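Local coordinates for protein prolyl 4-hydroxylase (Paramecium bursaria Chlorella virus 1, PDB 5C5T) that probably hydroxylates prolines in collagen-like sequences as an iron- and 2-oxoglutarate-dependent dioxygenase, at residues K103-F108 against A220-R225; H138-D143 against I189-A194. One frame throughout, in Å; residues are numbered along the deposited sequence.

Interaction 1: K103-F108 against A220-R225. With AKG (2-oxoglutaric acid), chain C.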
ATOM      1  N   LYS A 103      -3.828  12.540   5.922  1.00 14.74           N
ATOM      2  CA  LYS A 103      -4.684  13.649   5.468  1.00 16.41           C
ATOM      3  C   LYS A 103      -5.110  13.520   3.999  1.00 18.88           C
ATOM      4  O   LYS A 103      -6.281  13.642   3.692  1.00 20.19           O
ATOM      5  CB  LYS A 103      -3.980  14.986   5.679  1.00 21.86           C
ATOM      6  CG  LYS A 103      -4.860  16.205   5.340  1.00 25.73           C
ATOM      7  CD  LYS A 103      -4.119  17.504   5.590  1.00 26.68           C
ATOM      8  CE  LYS A 103      -5.081  18.685   5.578  1.00 36.46           C
ATOM      9  NZ  LYS A 103      -5.322  19.104   4.191  1.00 39.65           N
ATOM     10  N   LYS A 104      -4.166  13.275   3.099  1.00 15.53           N
ATOM     11  CA  LYS A 104      -4.506  13.132   1.698  1.00 14.54           C
ATOM     12  C   LYS A 104      -5.295  11.877   1.416  1.00 15.87           C
ATOM     13  O   LYS A 104      -6.090  11.853   0.463  1.00 17.91           O
ATOM     14  CB  LYS A 104      -3.243  13.168   0.863  1.00 15.21           C
ATOM     15  CG  LYS A 104      -2.558  14.471   0.956  1.00 16.94           C
ATOM     16  CD  LYS A 104      -1.385  14.597   0.045  1.00 20.98           C
ATOM     17  CE  LYS A 104      -1.839  14.535  -1.374  1.00 22.00           C
ATOM     18  NZ  LYS A 104      -0.824  15.095  -2.267  1.00 17.91           N
ATOM     19  N   THR A 105      -5.078  10.832   2.216  1.00 17.27           N
ATOM     20  CA  THR A 105      -5.840   9.595   2.023  1.00 15.72           C
ATOM     21  C   THR A 105      -7.296   9.880   2.423  1.00 14.72           C
ATOM     22  O   THR A 105      -8.224   9.492   1.738  1.00 14.43           O
ATOM     23  CB  THR A 105      -5.254   8.414   2.833  1.00 14.44           C
ATOM     24  OG1 THR A 105      -3.921   8.154   2.367  1.00 16.48           O
ATOM     25  CG2 THR A 105      -6.082   7.169   2.716  1.00 12.79           C
ATOM     26  N   ARG A 106      -7.490  10.565   3.533  1.00 15.54           N
ATOM     27  CA  ARG A 106      -8.838  10.893   3.968  1.00 16.17           C
ATOM     28  C   ARG A 106      -9.552  11.781   2.930  1.00 20.90           C
ATOM     29  O   ARG A 106     -10.728  11.528   2.571  1.00 20.86           O
ATOM     30  CB  ARG A 106      -8.730  11.539   5.366  1.00 17.33           C
ATOM     31  CG  ARG A 106     -10.023  12.067   5.911  1.00 22.76           C
ATOM     32  CD  ARG A 106      -9.787  12.548   7.324  1.00 31.26           C
ATOM     33  NE  ARG A 106      -8.984  13.777   7.304  1.00 40.74           N
ATOM     34  CZ  ARG A 106      -7.725  13.912   7.740  1.00 42.69           C
ATOM     35  NH1 ARG A 106      -7.037  12.893   8.268  1.00 44.53           N
ATOM     36  NH2 ARG A 106      -7.150  15.106   7.654  1.00 45.45           N
ATOM     37  N   GLU A 107      -8.858  12.782   2.407  1.00 20.40           N
ATOM     38  CA  GLU A 107      -9.455  13.646   1.392  1.00 16.91           C
ATOM     39  C   GLU A 107      -9.837  12.856   0.133  1.00 17.63           C
ATOM     40  O   GLU A 107     -10.849  13.136  -0.493  1.00 21.85           O
ATOM     41  CB  GLU A 107      -8.502  14.775   1.050  1.00 18.51           C
ATOM     42  CG  GLU A 107      -8.299  15.707   2.225  1.00 29.51           C
ATOM     43  CD  GLU A 107      -7.292  16.808   1.947  1.00 32.64           C
ATOM     44  OE1 GLU A 107      -6.423  16.608   1.073  1.00 33.81           O
ATOM     45  OE2 GLU A 107      -7.392  17.869   2.602  1.00 37.18           O
ATOM     46  N   PHE A 108      -8.993  11.896  -0.226  1.00 15.11           N
ATOM     47  CA  PHE A 108      -9.297  10.971  -1.349  1.00 16.93           C
ATOM     48  C   PHE A 108     -10.544  10.128  -1.089  1.00 19.45           C
ATOM     49  O   PHE A 108     -11.394   9.954  -1.965  1.00 16.43           O
ATOM     50  CB  PHE A 108      -8.081  10.045  -1.622  1.00 17.05           C
ATOM     51  CG  PHE A 108      -8.333   9.018  -2.703  1.00 15.19           C
ATOM     52  CD1 PHE A 108      -8.244   9.371  -4.043  1.00 26.45           C
ATOM     53  CD2 PHE A 108      -8.677   7.712  -2.371  1.00 15.90           C
ATOM     54  CE1 PHE A 108      -8.492   8.433  -5.036  1.00 25.49           C
ATOM     55  CE2 PHE A 108      -8.934   6.758  -3.352  1.00 16.25           C
ATOM     56  CZ  PHE A 108      -8.848   7.122  -4.686  1.00 19.67           C
ATOM     57  N   ALA A 220       5.625   2.970   1.630  1.00  8.99           N
ATOM     58  CA  ALA A 220       4.770   3.243   2.788  1.00  9.53           C
ATOM     59  C   ALA A 220       3.348   2.723   2.541  1.00  9.76           C
ATOM     60  O   ALA A 220       2.736   3.005   1.509  1.00 10.47           O
ATOM     61  CB  ALA A 220       4.764   4.711   3.101  1.00 11.54           C
ATOM     62  N   ASN A 221       2.898   1.840   3.439  1.00 10.18           N
ATOM     63  CA  ASN A 221       1.551   1.247   3.370  1.00 12.00           C
ATOM     64  C   ASN A 221       0.622   1.857   4.360  1.00 11.74           C
ATOM     65  O   ASN A 221       0.845   1.781   5.579  1.00 11.15           O
ATOM     66  CB  ASN A 221       1.597  -0.272   3.642  1.00 11.13           C
ATOM     67  CG  ASN A 221       2.135  -1.057   2.494  1.00 17.65           C
ATOM     68  OD1 ASN A 221       1.659  -0.956   1.386  1.00 19.42           O
ATOM     69  ND2 ASN A 221       3.114  -1.919   2.779  1.00 15.94           N
ATOM     70  N   GLN A 222      -0.432   2.471   3.842  1.00  9.70           N
ATOM     71  CA  GLN A 222      -1.564   2.969   4.675  1.00 10.00           C
ATOM     72  C   GLN A 222      -2.776   2.059   4.451  1.00 10.15           C
ATOM     73  O   GLN A 222      -3.419   2.138   3.426  1.00 10.11           O
ATOM     74  CB  GLN A 222      -1.909   4.411   4.344  1.00 10.96           C
ATOM     75  CG  GLN A 222      -3.137   4.924   5.096  1.00 13.68           C
ATOM     76  CD  GLN A 222      -2.946   4.962   6.612  1.00 10.87           C
ATOM     77  OE1 GLN A 222      -2.365   5.903   7.152  1.00 15.18           O
ATOM     78  NE2 GLN A 222      -3.363   3.907   7.290  1.00 11.31           N
ATOM     79  N   TRP A 223      -3.059   1.186   5.399  1.00 10.45           N
ATOM     80  CA  TRP A 223      -4.225   0.317   5.305  1.00 10.66           C
ATOM     81  C   TRP A 223      -5.431   1.007   5.970  1.00 10.97           C
ATOM     82  O   TRP A 223      -5.307   1.741   6.932  1.00 11.53           O
ATOM     83  CB  TRP A 223      -3.935  -1.113   5.889  1.00 10.84           C
ATOM     84  CG  TRP A 223      -3.037  -1.943   4.992  1.00 12.28           C
ATOM     85  CD1 TRP A 223      -3.356  -2.403   3.747  1.00 11.75           C
ATOM     86  CD2 TRP A 223      -1.689  -2.387   5.248  1.00 10.80           C
ATOM     87  NE1 TRP A 223      -2.299  -3.092   3.217  1.00 11.20           N
ATOM     88  CE2 TRP A 223      -1.264  -3.100   4.116  1.00 10.40           C
ATOM     89  CE3 TRP A 223      -0.791  -2.234   6.320  1.00 11.58           C
ATOM     90  CZ2 TRP A 223       0.032  -3.668   4.004  1.00 10.72           C
ATOM     91  CZ3 TRP A 223       0.487  -2.814   6.223  1.00 12.68           C
ATOM     92  CH2 TRP A 223       0.895  -3.513   5.058  1.00 10.44           C
ATOM     93  N   ILE A 224      -6.592   0.725   5.393  1.00 11.45           N
ATOM     94  CA  ILE A 224      -7.908   1.255   5.735  1.00 13.13           C
ATOM     95  C   ILE A 224      -8.761   0.069   6.213  1.00 12.76           C
ATOM     96  O   ILE A 224      -8.958  -0.907   5.472  1.00 16.50           O
ATOM     97  CB  ILE A 224      -8.501   1.962   4.490  1.00 18.42           C
ATOM     98  CG1 ILE A 224      -7.516   3.062   4.040  1.00 17.98           C
ATOM     99  CG2 ILE A 224      -9.926   2.571   4.777  1.00 16.88           C
ATOM    100  CD1 ILE A 224      -7.501   3.345   2.574  1.00 19.96           C
ATOM    101  N   ARG A 225      -9.201   0.151   7.451  1.00 13.63           N
ATOM    102  CA  ARG A 225      -9.947  -0.905   8.102  1.00 12.74           C
ATOM    103  C   ARG A 225     -11.421  -0.621   8.429  1.00 16.66           C
ATOM    104  O   ARG A 225     -11.802   0.496   8.758  1.00 16.23           O
ATOM    105  CB  ARG A 225      -9.283  -1.263   9.430  1.00 17.71           C
ATOM    106  CG  ARG A 225      -8.008  -2.034   9.233  1.00 25.48           C
ATOM    107  CD  ARG A 225      -7.642  -2.697  10.495  1.00 30.34           C
ATOM    108  NE  ARG A 225      -6.359  -3.343  10.399  1.00 27.90           N
ATOM    109  CZ  ARG A 225      -6.148  -4.655  10.434  1.00 26.67           C
ATOM    110  NH1 ARG A 225      -7.155  -5.515  10.523  1.00 32.15           N
ATOM    111  NH2 ARG A 225      -4.902  -5.103  10.360  1.00 26.25           N
TER
HETATM  112  C1  AKG C 301       2.174  -5.179   0.831  1.00 16.23           C
HETATM  113  O1  AKG C 301       3.061  -4.701   1.603  1.00 13.88           O
HETATM  114  O2  AKG C 301       1.144  -5.693   1.341  1.00 15.54           O
HETATM  115  C2  AKG C 301       2.419  -5.234  -0.651  1.00 14.15           C
HETATM  116  O5  AKG C 301       1.708  -5.945  -1.308  1.00 13.64           O
HETATM  117  C3  AKG C 301       3.558  -4.409  -1.274  1.00 13.86           C
HETATM  118  C4  AKG C 301       3.577  -4.508  -2.778  1.00 15.16           C
HETATM  119  C5  AKG C 301       4.880  -4.035  -3.368  1.00 16.70           C
HETATM  120  O3  AKG C 301       5.938  -4.067  -2.680  1.00 15.10           O
HETATM  121  O4  AKG C 301       4.889  -3.586  -4.555  1.00 14.07           O

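Interaction 2: H138-D143 against I189-A194. With ZN (zinc ion), chain D; AKG (2-oxoglutaric acid), chain C.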
ATOM      1  N   HIS A 138      -0.560 -12.249  -2.883  1.00 12.32           N
ATOM      2  CA  HIS A 138      -1.415 -12.390  -1.724  1.00 12.41           C
ATOM      3  C   HIS A 138      -2.566 -11.384  -1.837  1.00 12.09           C
ATOM      4  O   HIS A 138      -2.592 -10.510  -2.724  1.00 11.79           O
ATOM      5  CB  HIS A 138      -0.603 -12.125  -0.454  1.00 12.28           C
ATOM      6  CG  HIS A 138      -0.018 -10.756  -0.431  1.00 11.72           C
ATOM      7  ND1 HIS A 138       1.118 -10.393  -1.128  1.00 11.50           N
ATOM      8  CD2 HIS A 138      -0.448  -9.649   0.195  1.00 11.38           C
ATOM      9  CE1 HIS A 138       1.328  -9.102  -0.964  1.00 11.11           C
ATOM     10  NE2 HIS A 138       0.387  -8.622  -0.168  1.00 10.97           N
ATOM     11  N   TYR A 139      -3.512 -11.506  -0.912  1.00 12.24           N
ATOM     12  CA  TYR A 139      -4.493 -10.434  -0.639  1.00 11.95           C
ATOM     13  C   TYR A 139      -4.137  -9.698   0.661  1.00 11.75           C
ATOM     14  O   TYR A 139      -3.560 -10.277   1.564  1.00 11.96           O
ATOM     15  CB  TYR A 139      -5.894 -11.005  -0.498  1.00 12.65           C
ATOM     16  CG  TYR A 139      -6.262 -12.010  -1.577  1.00 13.05           C
ATOM     17  CD1 TYR A 139      -6.629 -11.582  -2.845  1.00 14.27           C
ATOM     18  CD2 TYR A 139      -6.294 -13.381  -1.314  1.00 14.58           C
ATOM     19  CE1 TYR A 139      -7.007 -12.443  -3.791  1.00 14.31           C
ATOM     20  CE2 TYR A 139      -6.653 -14.273  -2.303  1.00 23.25           C
ATOM     21  CZ  TYR A 139      -7.000 -13.786  -3.536  1.00 23.84           C
ATOM     22  OH  TYR A 139      -7.386 -14.625  -4.548  1.00 29.74           O
ATOM     23  N   ASP A 140      -4.531  -8.443   0.776  1.00 12.68           N
ATOM     24  CA  ASP A 140      -4.201  -7.667   1.986  1.00 11.32           C
ATOM     25  C   ASP A 140      -5.232  -7.848   3.113  1.00 15.61           C
ATOM     26  O   ASP A 140      -5.057  -7.317   4.197  1.00 17.92           O
ATOM     27  CB  ASP A 140      -4.042  -6.175   1.646  1.00 10.90           C
ATOM     28  CG  ASP A 140      -2.667  -5.831   1.051  1.00 12.59           C
ATOM     29  OD1 ASP A 140      -1.796  -6.729   0.949  1.00 11.60           O
ATOM     30  OD2 ASP A 140      -2.450  -4.633   0.706  1.00 12.30           O
ATOM     31  N   GLY A 141      -6.260  -8.639   2.866  1.00 13.56           N
ATOM     32  CA  GLY A 141      -7.232  -8.948   3.893  1.00 14.58           C
ATOM     33  C   GLY A 141      -7.381 -10.442   4.056  1.00 15.51           C
ATOM     34  O   GLY A 141      -6.752 -11.238   3.357  1.00 17.97           O
ATOM     35  N   ASP A 142      -8.269 -10.807   4.975  1.00 16.50           N
ATOM     36  CA  ASP A 142      -8.615 -12.170   5.297  1.00 17.86           C
ATOM     37  C   ASP A 142      -9.639 -12.788   4.329  1.00 16.93           C
ATOM     38  O   ASP A 142     -10.758 -12.268   4.154  1.00 20.74           O
ATOM     39  CB  ASP A 142      -9.164 -12.188   6.722  1.00 19.99           C
ATOM     40  CG  ASP A 142      -8.103 -12.452   7.759  1.00 36.80           C
ATOM     41  OD1 ASP A 142      -6.988 -11.888   7.664  1.00 45.30           O
ATOM     42  OD2 ASP A 142      -8.417 -13.245   8.679  1.00 43.38           O
ATOM     43  N   ASP A 143      -9.292 -13.905   3.688  1.00 17.56           N
ATOM     44  CA  ASP A 143     -10.265 -14.560   2.829  1.00 16.39           C
ATOM     45  C   ASP A 143     -11.382 -15.212   3.661  1.00 20.59           C
ATOM     46  O   ASP A 143     -11.153 -16.123   4.456  1.00 23.40           O
ATOM     47  CB  ASP A 143      -9.594 -15.603   1.916  1.00 22.97           C
ATOM     48  CG  ASP A 143     -10.505 -16.098   0.800  1.00 26.78           C
ATOM     49  OD1 ASP A 143     -11.607 -15.543   0.594  1.00 26.90           O
ATOM     50  OD2 ASP A 143     -10.107 -17.055   0.098  1.00 33.86           O
ATOM     51  N   ILE A 189      -0.348   4.225  -5.190  1.00 11.48           N
ATOM     52  CA  ILE A 189      -1.325   3.316  -5.768  1.00 12.45           C
ATOM     53  C   ILE A 189      -2.337   3.051  -4.683  1.00 11.67           C
ATOM     54  O   ILE A 189      -1.988   2.592  -3.596  1.00 12.52           O
ATOM     55  CB  ILE A 189      -0.748   1.977  -6.260  1.00 10.74           C
ATOM     56  CG1 ILE A 189       0.333   2.146  -7.330  1.00 19.47           C
ATOM     57  CG2 ILE A 189      -1.844   1.134  -6.825  1.00 13.30           C
ATOM     58  CD1 ILE A 189      -0.151   2.763  -8.641  1.00 30.29           C
ATOM     59  N   PHE A 190      -3.583   3.375  -4.970  1.00  9.81           N
ATOM     60  CA  PHE A 190      -4.744   3.002  -4.138  1.00 10.26           C
ATOM     61  C   PHE A 190      -5.442   1.747  -4.720  1.00 10.19           C
ATOM     62  O   PHE A 190      -5.717   1.677  -5.925  1.00 11.76           O
ATOM     63  CB  PHE A 190      -5.743   4.160  -4.054  1.00 10.14           C
ATOM     64  CG  PHE A 190      -7.000   3.817  -3.321  1.00 11.48           C
ATOM     65  CD1 PHE A 190      -7.056   3.935  -1.949  1.00 11.74           C
ATOM     66  CD2 PHE A 190      -8.094   3.318  -3.986  1.00 12.71           C
ATOM     67  CE1 PHE A 190      -8.219   3.616  -1.253  1.00 12.91           C
ATOM     68  CE2 PHE A 190      -9.265   2.974  -3.298  1.00 10.70           C
ATOM     69  CZ  PHE A 190      -9.315   3.116  -1.937  1.00 12.07           C
ATOM     70  N   PHE A 191      -5.773   0.746  -3.892  1.00 10.07           N
ATOM     71  CA  PHE A 191      -6.611  -0.306  -4.401  1.00 10.29           C
ATOM     72  C   PHE A 191      -7.564  -0.852  -3.361  1.00 10.42           C
ATOM     73  O   PHE A 191      -7.270  -0.896  -2.164  1.00 10.34           O
ATOM     74  CB  PHE A 191      -5.770  -1.482  -5.012  1.00 10.29           C
ATOM     75  CG  PHE A 191      -4.756  -2.107  -4.068  1.00 10.13           C
ATOM     76  CD1 PHE A 191      -3.465  -1.608  -3.969  1.00  9.90           C
ATOM     77  CD2 PHE A 191      -5.069  -3.264  -3.301  1.00 10.77           C
ATOM     78  CE1 PHE A 191      -2.521  -2.220  -3.150  1.00  9.81           C
ATOM     79  CE2 PHE A 191      -4.144  -3.833  -2.459  1.00 10.22           C
ATOM     80  CZ  PHE A 191      -2.850  -3.330  -2.411  1.00 12.05           C
ATOM     81  N   TRP A 192      -8.701  -1.307  -3.853  1.00 10.84           N
ATOM     82  CA  TRP A 192      -9.717  -1.909  -2.982  1.00 13.62           C
ATOM     83  C   TRP A 192      -9.330  -3.329  -2.596  1.00 12.06           C
ATOM     84  O   TRP A 192      -8.818  -4.087  -3.404  1.00 12.49           O
ATOM     85  CB  TRP A 192     -11.095  -1.905  -3.666  1.00 12.31           C
ATOM     86  CG  TRP A 192     -11.671  -0.553  -3.749  1.00 14.32           C
ATOM     87  CD1 TRP A 192     -11.614   0.282  -4.815  1.00 12.40           C
ATOM     88  CD2 TRP A 192     -12.364   0.155  -2.710  1.00 13.33           C
ATOM     89  NE1 TRP A 192     -12.243   1.476  -4.511  1.00 16.05           N
ATOM     90  CE2 TRP A 192     -12.722   1.413  -3.229  1.00 15.16           C
ATOM     91  CE3 TRP A 192     -12.752  -0.170  -1.395  1.00 12.03           C
ATOM     92  CZ2 TRP A 192     -13.431   2.368  -2.474  1.00 19.98           C
ATOM     93  CZ3 TRP A 192     -13.464   0.778  -0.652  1.00 16.00           C
ATOM     94  CH2 TRP A 192     -13.794   2.018  -1.193  1.00 20.99           C
ATOM     95  N   VAL A 193      -9.522  -3.653  -1.322  1.00 12.89           N
ATOM     96  CA  VAL A 193      -9.192  -4.976  -0.763  1.00 13.31           C
ATOM     97  C   VAL A 193     -10.463  -5.794  -0.448  1.00 12.60           C
ATOM     98  O   VAL A 193     -10.533  -6.997  -0.722  1.00 14.34           O
ATOM     99  CB  VAL A 193      -8.299  -4.812   0.503  1.00 11.53           C
ATOM    100  CG1 VAL A 193      -8.042  -6.205   1.195  1.00 12.09           C
ATOM    101  CG2 VAL A 193      -6.956  -4.210   0.156  1.00 12.71           C
ATOM    102  N   ALA A 194     -11.463  -5.143   0.133  1.00 14.08           N
ATOM    103  CA  ALA A 194     -12.699  -5.827   0.508  1.00 14.72           C
ATOM    104  C   ALA A 194     -13.906  -4.892   0.425  1.00 14.78           C
ATOM    105  O   ALA A 194     -13.780  -3.667   0.416  1.00 15.26           O
ATOM    106  CB  ALA A 194     -12.583  -6.446   1.946  1.00 14.33           C
TER
HETATM  107 ZN    ZN D 302      -0.098  -6.582  -0.129  1.00 12.53          ZN
HETATM  108  C1  AKG C 301       2.174  -5.179   0.831  1.00 16.23           C
HETATM  109  O1  AKG C 301       3.061  -4.701   1.603  1.00 13.88           O
HETATM  110  O2  AKG C 301       1.144  -5.693   1.341  1.00 15.54           O
HETATM  111  C2  AKG C 301       2.419  -5.234  -0.651  1.00 14.15           C
HETATM  112  O5  AKG C 301       1.708  -5.945  -1.308  1.00 13.64           O
HETATM  113  C3  AKG C 301       3.558  -4.409  -1.274  1.00 13.86           C
HETATM  114  C4  AKG C 301       3.577  -4.508  -2.778  1.00 15.16           C
HETATM  115  C5  AKG C 301       4.880  -4.035  -3.368  1.00 16.70           C
HETATM  116  O3  AKG C 301       5.938  -4.067  -2.680  1.00 15.10           O
HETATM  117  O4  AKG C 301       4.889  -3.586  -4.555  1.00 14.07           O

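Interaction 1: K103-F108 against A220-R225
Thr105 of helix 96-109 lies across from Gln222 of strand 217-225, and their CA atoms, 8.3 Å apart, are the nearest CA pair across the two segments. The contact itself is apolar. Thr105 CG2, set anti to the backbone N, meets Ile224 CD1 tip to tip at 4.1 Å. The threonine hydroxyl turns back into its own helix and bonds to Ile101 O, while passing 4.3 Å from Gln222 CG. Gln222 has its amide held from both ends: OE1 takes a hydrogen bond from Gln102 NE2, and NE2 gives one to Glu122 O and another to Trp223 O (2.9 Å), reaching the latter from above the carbonyl plane. Strand 217-225 belongs to the double-stranded beta-helix core of the 2-oxoglutarate oxygenases, and helix 96-109 packs on the outside of its larger sheet. Side chains alternate along the strand: Gln222 and Ile224 point to the helix, while Asn221 and Trp223 serve the cosubstrate pocket. There Asn221 ND2 makes a weak, bent hydrogen bond (130°) to 2-oxoglutarate O1 and another to Gln125 OE1. Trp223 brings its ring edge up in plane, CZ2 3.5 Å from 2-oxoglutarate O2, and Asn221 CB covers part of one indole face near the rim.

Interaction 2: H138-D143 against I189-A194
Asp140 lies nearly perpendicular to Phe191, its carboxylate tilted 44° from the ring; Asp140 OD2 is 3.4 Å from Phe191 CZ, approaching obliquely. The aspartate belongs to the HxD...H facial triad of the 2-oxoglutarate oxygenases: His138, Asp140 and, from strand 207-209, His207 hold a zinc ion here, probably in the place of the iron this family uses. Asp140 divides its two oxygens. OD1 binds the zinc at 2.0 Å, while OD2 is hydrogen-bonded to Thr156 OG1 and Trp223 NE1, two second-shell groups that hold the carboxylate's rotation, consistent with its binding the zinc through one oxygen. His138 reaches the metal with NE2 at 2.1 Å. Its CG sits between the backbone N and the carbonyl carbon (chi1 60°), a torsion that carries NE2 to the zinc, and ND1 is hydrogen-bonded to Tyr136 O, which steadies the tilt of the imidazole. The 2-oxoglutarate chelates the zinc through carboxylate O2 at 2.1 Å and keto O5 at 2.2 Å, and its C2 lies in the plane of the His138 ring, at the edge.

Behind the metal site the loop after strand 134-138 rests on the end of strand 188-192. Val193, just past the strand end, puts its two methyls against different parts of the loop. CG2 sits against Asp140 CB at 3.8 Å, under the stem of the metal ligand. The other methyl, CG1, stands anti to the valine backbone N (chi1 175°) and packs on the main chain beyond, 3.4 Å from Gly141 N.

Overall arrangement
The two contacts lie 13 Å apart, centre to centre, and on opposite faces of the larger antiparallel sheet, where strand 153-160 runs between strands 188-192 and 217-225. Helix 96-109 in interaction 1 backs the sheet from outside; the loop 138-143 in interaction 2 lies over the metal-site face. In sequence, both segments of interaction 2 fall between those of interaction 1. On the helix side Phe190 connects them, with Phe108 CE2 3.5 Å from Phe190 CG and Ile224 CD1 3.9 Å from Phe190 CE1; on the metal side Trp223 does so through Asp140. Strand 217-225 and the loop 138-143 both reach the 2-oxoglutarate, so the sheet has the helix on one face and the cosubstrate and metal pocket on the other.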